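Local coordinates for ABC transporter, substrate binding protein (Aeropyrum pernix, PDB 3EAF) that probably captures a small solute outside the cell and hands it to the membrane components of an ABC transporter, and carries a bound magnesium ion, at residues 112-115 with 116-119; 313-316 with 317-321; 322-326 with 327-331. All coordinates share one frame; numbering follows the deposited sequence.

Interaction 1: residues 112-115 with 116-119; sequences LVKP and FNFY
Lys114 and Asn117 close a type I beta turn that leads the chain into strand 117-118, an outermost strand of a six-stranded mixed sheet in this periplasmic-binding-protein fold. The turn is held by one backbone hydrogen bond, from Asn117 N to Lys114 O, at 3.3 Å. It is nearly straight at the hydrogen (164°), but the donor sits above the carbonyl plane. The Asn117 side chain folds back over the same corner, with ND2 3.4 Å from Lys114 CB. The chain of Lys114 bends at its second torsion (chi2 -68°), and its NZ forms a salt bridge with Asp93 on helix 85-98.

The apolar contacts lie along the turn and beyond it. Pro115 CB meets the Phe116 ring at CD2, 4.0 Å away. The Phe116 side chain also packs against Thr101, Asp96 and Lys321. If Phe116 were replaced by an alanine, a gap would probably open between the turn and helix 317-326, and the Lys321 chain would lose its aromatic neighbour. The Phe118 ring stacks with His346 and meets the metal-site residue Tyr341 edge-to-face.

Two polar oxygens differ in their partners. The buried Pro115 O has no hydrogen-bond partner in the model; Phe118 CE2 lies 3.8 Å from it. The hydroxyl of Tyr119 is bonded to Ser108 O. Leu112 crosses the Tyr119 side chain at about a right angle, and its CD2 methyl rests 3.3 Å from Tyr119 OH.

Interaction 2: residues 313-316 with 317-321; sequences QERG and GEALK
Arg315 lays its aliphatic chain beside the carboxylate arm of Glu318, three residues further along in the next helix, with Arg315 CD 3.7 Å from Glu318 OE1. The arginine chain bends at its third torsion (chi3 -62°), which carries the guanidinium over the start of that helix. There NH2 comes within 4.0 Å of Ala319 CA. Glu318 keeps CG anti to its backbone N (chi1 -173°) and is extended beyond it, which brings OE1 alongside the arginine chain. The guanidinium and carboxylate planes are 40° apart. The salt bridge between Arg315 NH1 and Glu318 OE1 is long, at 3.8 Å. The stronger partners of the guanidinium are Asp311, which pairs with NE, and Glu322, which pairs with NH1. Acidic groups from both helices, Asp311 on one and Glu318 and Glu322 on the other, probably balance its charge.

The backbone makes the turn between the helices. Gly316 leaves helical geometry with positive phi and is also the N-cap of the next helix. A beta carbon on it would clash with Gly317 N. Arg315 O accepts from Glu318 N at 3.0 Å, with the donor tilted from the carbonyl plane. Gly316 O accepts twice. The bond from Leu320 N is 3.3 Å long and lies in the carbonyl plane; that from Ala319 N, at 3.1 Å, is weak. The Ala319 CB methyl lies 3.4 Å from Gly316 O.

The joint links helix 309-315 to helix 317-326. Leu320 packs on Leu312 and on Leu300, Ala303 and Ile304 of helix 288-304. On the sheet side, Leu320 and Lys321 touch Thr101 of strand 101-104, and Gly317 O is hydrogen-bonded to Thr101 OG1.

Interaction 3: residues 322-326 with 327-331; sequences EALEA and NTFDL. With MG (magnesium ion), chain C.
Leu324 and Phe329 meet where the backbone passes out of a helix into an extended loop, with phi/psi of -139°/147° at Asn327. The two side chains cross at about a right angle, and Leu324 CD2 touches Phe329 CE2 at 3.8 Å. The phenylalanine carries CG beside its backbone N (chi1 -60°), which turns the ring back toward the helix end. Its edge meets the backbone there. Leu324 O lies in the ring plane, 3.7 Å from Phe329 CE2, and Ala323 O is near that plane beside CZ. The ring thus places its C-H edge, which is slightly positive, against two carbonyl oxygens. Asn327 folds its side chain back along the helix end, beside Ala323 and Ala326.

Water 1 bridges the two segments. It donates to Leu324 O at 2.6 Å and to Asn327 O at 2.7 Å, and its oxygen binds the magnesium ion at 2.3 Å. The metal takes Glu325 O directly, at 2.5 Å, along with waters 2 and 3. Asp340 OD1 and Tyr341 O complete the site. Glu325 therefore serves the ion through its backbone. Its carboxylate is engaged elsewhere, with OE1 paired to Lys321 and OE2 hydrogen-bonded to His346.

The magnesium site ties the end of helix 317-326 to a later part of the connection that follows it, where Asp340 and Tyr341 lie. Helix 288-304 lies against Leu324 through Leu299 and Ala303, and against Phe329 through Lys302. Strand 117-118 meets the same helix end, where Phe118 touches both Leu324 and Glu325.

Overall arrangement
From the N terminus, interaction 1 comes first and closes the turn into edge strand 117-118. About two hundred residues later, interaction 2 joins helix 309-315 to helix 317-326, and interaction 3 leads that second helix into the loop before strand 352-357. The three follow in series, with neither nesting nor crossing. In space they converge on helix 317-326. The turn and strand of interaction 1 pack on the helix that interactions 2 and 3 share. Together they join the six-stranded sheet to the helix and its magnesium site.

Interaction 1: residues 112-115 with 116-119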
# COMPACT_ATOMS: atom_id res chain seq x y z
N LEU A 112 -7.53 -2.60 10.87
CA LEU A 112 -7.63 -4.05 11.08
C LEU A 112 -8.83 -4.48 11.92
O LEU A 112 -9.37 -5.57 11.70
CB LEU A 112 -6.33 -4.60 11.67
CG LEU A 112 -5.06 -4.47 10.81
CD1 LEU A 112 -3.81 -4.78 11.61
CD2 LEU A 112 -5.13 -5.33 9.57
N VAL A 113 -9.25 -3.63 12.85
CA VAL A 113 -10.37 -3.93 13.75
C VAL A 113 -11.71 -3.35 13.26
O VAL A 113 -12.74 -3.50 13.92
CB VAL A 113 -10.09 -3.45 15.21
CG1 VAL A 113 -8.97 -4.26 15.82
CG2 VAL A 113 -9.78 -1.95 15.25
N LYS A 114 -11.68 -2.71 12.09
CA LYS A 114 -12.88 -2.10 11.51
C LYS A 114 -13.52 -3.12 10.57
O LYS A 114 -12.87 -3.57 9.63
CB LYS A 114 -12.54 -0.80 10.79
CG LYS A 114 -11.80 0.24 11.63
CD LYS A 114 -12.67 0.80 12.74
CE LYS A 114 -11.97 1.90 13.51
NZ LYS A 114 -12.69 2.25 14.76
N PRO A 115 -14.78 -3.49 10.83
CA PRO A 115 -15.37 -4.67 10.17
C PRO A 115 -15.43 -4.64 8.64
O PRO A 115 -15.41 -5.69 8.02
CB PRO A 115 -16.78 -4.75 10.77
CG PRO A 115 -16.67 -4.01 12.08
CD PRO A 115 -15.74 -2.87 11.76
N PHE A 116 -15.51 -3.47 8.02
CA PHE A 116 -15.69 -3.41 6.56
C PHE A 116 -14.44 -2.98 5.79
O PHE A 116 -14.49 -2.84 4.57
CB PHE A 116 -16.91 -2.55 6.18
CG PHE A 116 -18.21 -3.29 6.32
CD1 PHE A 116 -18.81 -3.87 5.20
CD2 PHE A 116 -18.82 -3.45 7.57
CE1 PHE A 116 -20.02 -4.57 5.32
CE2 PHE A 116 -20.02 -4.14 7.70
CZ PHE A 116 -20.62 -4.71 6.57
N ASN A 117 -13.32 -2.80 6.50
CA ASN A 117 -12.06 -2.41 5.87
C ASN A 117 -11.11 -3.59 5.62
O ASN A 117 -10.85 -4.39 6.53
CB ASN A 117 -11.36 -1.32 6.68
CG ASN A 117 -12.12 0.00 6.65
OD1 ASN A 117 -11.88 0.86 5.79
ND2 ASN A 117 -13.06 0.16 7.56
N PHE A 118 -10.61 -3.67 4.39
CA PHE A 118 -9.71 -4.74 3.96
C PHE A 118 -8.62 -4.15 3.07
O PHE A 118 -8.82 -3.12 2.42
CB PHE A 118 -10.47 -5.81 3.15
CG PHE A 118 -11.55 -6.52 3.92
CD1 PHE A 118 -11.29 -7.73 4.55
CD2 PHE A 118 -12.84 -6.00 3.97
CE1 PHE A 118 -12.30 -8.40 5.25
CE2 PHE A 118 -13.86 -6.66 4.66
CZ PHE A 118 -13.59 -7.87 5.30
N TYR A 119 -7.46 -4.80 3.05
CA TYR A 119 -6.43 -4.51 2.05
C TYR A 119 -5.56 -5.75 1.89
O TYR A 119 -5.32 -6.44 2.88
CB TYR A 119 -5.61 -3.25 2.39
CG TYR A 119 -5.17 -3.13 3.84
CD1 TYR A 119 -4.01 -3.76 4.30
CD2 TYR A 119 -5.91 -2.36 4.75
CE1 TYR A 119 -3.61 -3.66 5.63
CE2 TYR A 119 -5.50 -2.25 6.09
CZ TYR A 119 -4.36 -2.90 6.51
OH TYR A 119 -3.95 -2.79 7.83

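Interaction 2: residues 313-316 with 317-321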
# COMPACT_ATOMS: atom_id res chain seq x y z
N GLN A 313 -27.51 -9.48 -3.94
CA GLN A 313 -28.67 -8.60 -4.08
C GLN A 313 -29.30 -8.18 -2.75
O GLN A 313 -29.70 -7.03 -2.59
CB GLN A 313 -29.74 -9.24 -4.98
CG GLN A 313 -29.60 -8.88 -6.44
CD GLN A 313 -30.72 -9.45 -7.30
OE1 GLN A 313 -30.89 -10.67 -7.40
NE2 GLN A 313 -31.48 -8.56 -7.93
N GLU A 314 -29.38 -9.12 -1.82
CA GLU A 314 -30.06 -8.88 -0.54
C GLU A 314 -29.22 -8.09 0.46
O GLU A 314 -29.71 -7.14 1.08
CB GLU A 314 -30.49 -10.21 0.09
CG GLU A 314 -31.64 -10.90 -0.63
CD GLU A 314 -31.84 -12.33 -0.17
OE1 GLU A 314 -31.71 -12.58 1.06
OE2 GLU A 314 -32.13 -13.20 -1.02
N ARG A 315 -27.95 -8.47 0.61
CA ARG A 315 -27.10 -7.90 1.66
C ARG A 315 -25.93 -7.06 1.13
O ARG A 315 -25.22 -6.43 1.92
CB ARG A 315 -26.61 -8.99 2.61
CG ARG A 315 -27.70 -9.92 3.14
CD ARG A 315 -27.16 -10.82 4.24
NE ARG A 315 -26.11 -11.71 3.75
CZ ARG A 315 -25.09 -12.16 4.48
NH1 ARG A 315 -24.98 -11.80 5.76
NH2 ARG A 315 -24.18 -12.96 3.93
N GLY A 316 -25.75 -7.04 -0.19
CA GLY A 316 -24.78 -6.17 -0.85
C GLY A 316 -23.38 -6.21 -0.26
O GLY A 316 -22.71 -7.25 -0.29
N GLY A 317 -22.95 -5.08 0.30
CA GLY A 317 -21.62 -4.94 0.90
C GLY A 317 -21.33 -5.90 2.03
O GLY A 317 -20.19 -6.32 2.22
N GLU A 318 -22.37 -6.25 2.79
CA GLU A 318 -22.26 -7.22 3.88
C GLU A 318 -21.98 -8.65 3.39
O GLU A 318 -21.26 -9.40 4.05
CB GLU A 318 -23.52 -7.20 4.74
CG GLU A 318 -23.44 -8.05 6.00
CD GLU A 318 -24.64 -7.86 6.90
OE1 GLU A 318 -25.77 -8.18 6.47
OE2 GLU A 318 -24.44 -7.37 8.04
N ALA A 319 -22.55 -9.01 2.24
CA ALA A 319 -22.26 -10.31 1.63
C ALA A 319 -20.79 -10.36 1.21
O ALA A 319 -20.13 -11.39 1.36
CB ALA A 319 -23.17 -10.55 0.42
N LEU A 320 -20.28 -9.24 0.70
CA LEU A 320 -18.88 -9.12 0.29
C LEU A 320 -17.92 -9.18 1.47
O LEU A 320 -16.90 -9.88 1.40
CB LEU A 320 -18.65 -7.84 -0.53
CG LEU A 320 -19.31 -7.77 -1.91
CD1 LEU A 320 -19.15 -6.38 -2.51
CD2 LEU A 320 -18.75 -8.83 -2.86
N LYS A 321 -18.25 -8.47 2.55
CA LYS A 321 -17.44 -8.51 3.79
C LYS A 321 -17.30 -9.92 4.33
O LYS A 321 -16.21 -10.36 4.69
CB LYS A 321 -18.03 -7.61 4.89
CG LYS A 321 -17.73 -8.14 6.32
CD LYS A 321 -18.01 -7.13 7.39
CE LYS A 321 -18.67 -7.76 8.62
NZ LYS A 321 -17.89 -8.82 9.31

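Interaction 3: residues 322-326 with 327-331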
# COMPACT_ATOMS: atom_id res chain seq x y z
N GLU A 322 -18.42 -10.64 4.40
CA GLU A 322 -18.45 -11.97 4.99
C GLU A 322 -17.68 -12.98 4.14
O GLU A 322 -17.00 -13.86 4.68
CB GLU A 322 -19.89 -12.39 5.26
CG GLU A 322 -20.55 -11.55 6.36
CD GLU A 322 -21.95 -11.98 6.73
OE1 GLU A 322 -22.48 -12.95 6.13
OE2 GLU A 322 -22.55 -11.34 7.63
N ALA A 323 -17.77 -12.83 2.82
CA ALA A 323 -17.00 -13.64 1.88
C ALA A 323 -15.50 -13.41 2.03
O ALA A 323 -14.72 -14.35 1.95
CB ALA A 323 -17.43 -13.34 0.44
N LEU A 324 -15.09 -12.16 2.25
CA LEU A 324 -13.68 -11.84 2.45
C LEU A 324 -13.13 -12.45 3.76
O LEU A 324 -11.95 -12.75 3.86
CB LEU A 324 -13.44 -10.33 2.40
CG LEU A 324 -13.54 -9.67 1.02
CD1 LEU A 324 -13.76 -8.15 1.14
CD2 LEU A 324 -12.32 -9.98 0.15
N GLU A 325 -14.02 -12.64 4.73
CA GLU A 325 -13.67 -13.24 6.02
C GLU A 325 -13.70 -14.77 6.02
O GLU A 325 -13.13 -15.41 6.91
CB GLU A 325 -14.59 -12.70 7.12
CG GLU A 325 -14.31 -11.24 7.48
CD GLU A 325 -15.26 -10.68 8.52
OE1 GLU A 325 -16.42 -11.15 8.61
OE2 GLU A 325 -14.86 -9.75 9.25
N ALA A 326 -14.34 -15.37 5.01
CA ALA A 326 -14.59 -16.81 5.01
C ALA A 326 -13.71 -17.59 4.04
O ALA A 326 -13.85 -18.80 3.93
CB ALA A 326 -16.07 -17.09 4.72
N ASN A 327 -12.81 -16.90 3.34
CA ASN A 327 -12.02 -17.52 2.28
C ASN A 327 -10.55 -17.07 2.28
O ASN A 327 -10.25 -15.93 2.62
CB ASN A 327 -12.61 -17.19 0.90
CG ASN A 327 -14.05 -17.63 0.76
OD1 ASN A 327 -14.98 -16.82 0.85
ND2 ASN A 327 -14.26 -18.92 0.53
N THR A 328 -9.67 -17.99 1.89
CA THR A 328 -8.27 -17.67 1.61
C THR A 328 -8.14 -17.29 0.13
O THR A 328 -8.66 -18.00 -0.73
CB THR A 328 -7.36 -18.86 1.96
OG1 THR A 328 -7.36 -19.03 3.38
CG2 THR A 328 -5.93 -18.64 1.47
N PHE A 329 -7.46 -16.19 -0.15
CA PHE A 329 -7.35 -15.68 -1.52
C PHE A 329 -5.93 -15.69 -2.05
O PHE A 329 -4.97 -15.39 -1.33
CB PHE A 329 -7.91 -14.25 -1.62
CG PHE A 329 -9.36 -14.13 -1.23
CD1 PHE A 329 -10.37 -14.44 -2.14
CD2 PHE A 329 -9.72 -13.70 0.04
CE1 PHE A 329 -11.71 -14.33 -1.78
CE2 PHE A 329 -11.05 -13.60 0.40
CZ PHE A 329 -12.04 -13.90 -0.50
N ASP A 330 -5.80 -16.03 -3.33
CA ASP A 330 -4.53 -15.87 -4.03
C ASP A 330 -4.77 -15.03 -5.28
O ASP A 330 -5.64 -15.34 -6.10
CB ASP A 330 -3.90 -17.23 -4.39
CG ASP A 330 -2.63 -17.09 -5.22
OD1 ASP A 330 -1.79 -16.21 -4.92
OD2 ASP A 330 -2.45 -17.86 -6.19
N LEU A 331 -4.00 -13.96 -5.41
CA LEU A 331 -4.15 -13.04 -6.52
C LEU A 331 -3.06 -13.31 -7.55
O LEU A 331 -2.16 -12.50 -7.77
CB LEU A 331 -4.12 -11.59 -6.02
CG LEU A 331 -5.42 -10.89 -5.57
CD1 LEU A 331 -6.57 -11.84 -5.16
CD2 LEU A 331 -5.14 -9.90 -4.46
MG MG C . -10.70 -15.75 6.96
O HOH W 1 -10.57 -14.64 4.95
O HOH W 2 -11.31 -18.17 6.73
O HOH W 3 -9.65 -16.61 9.14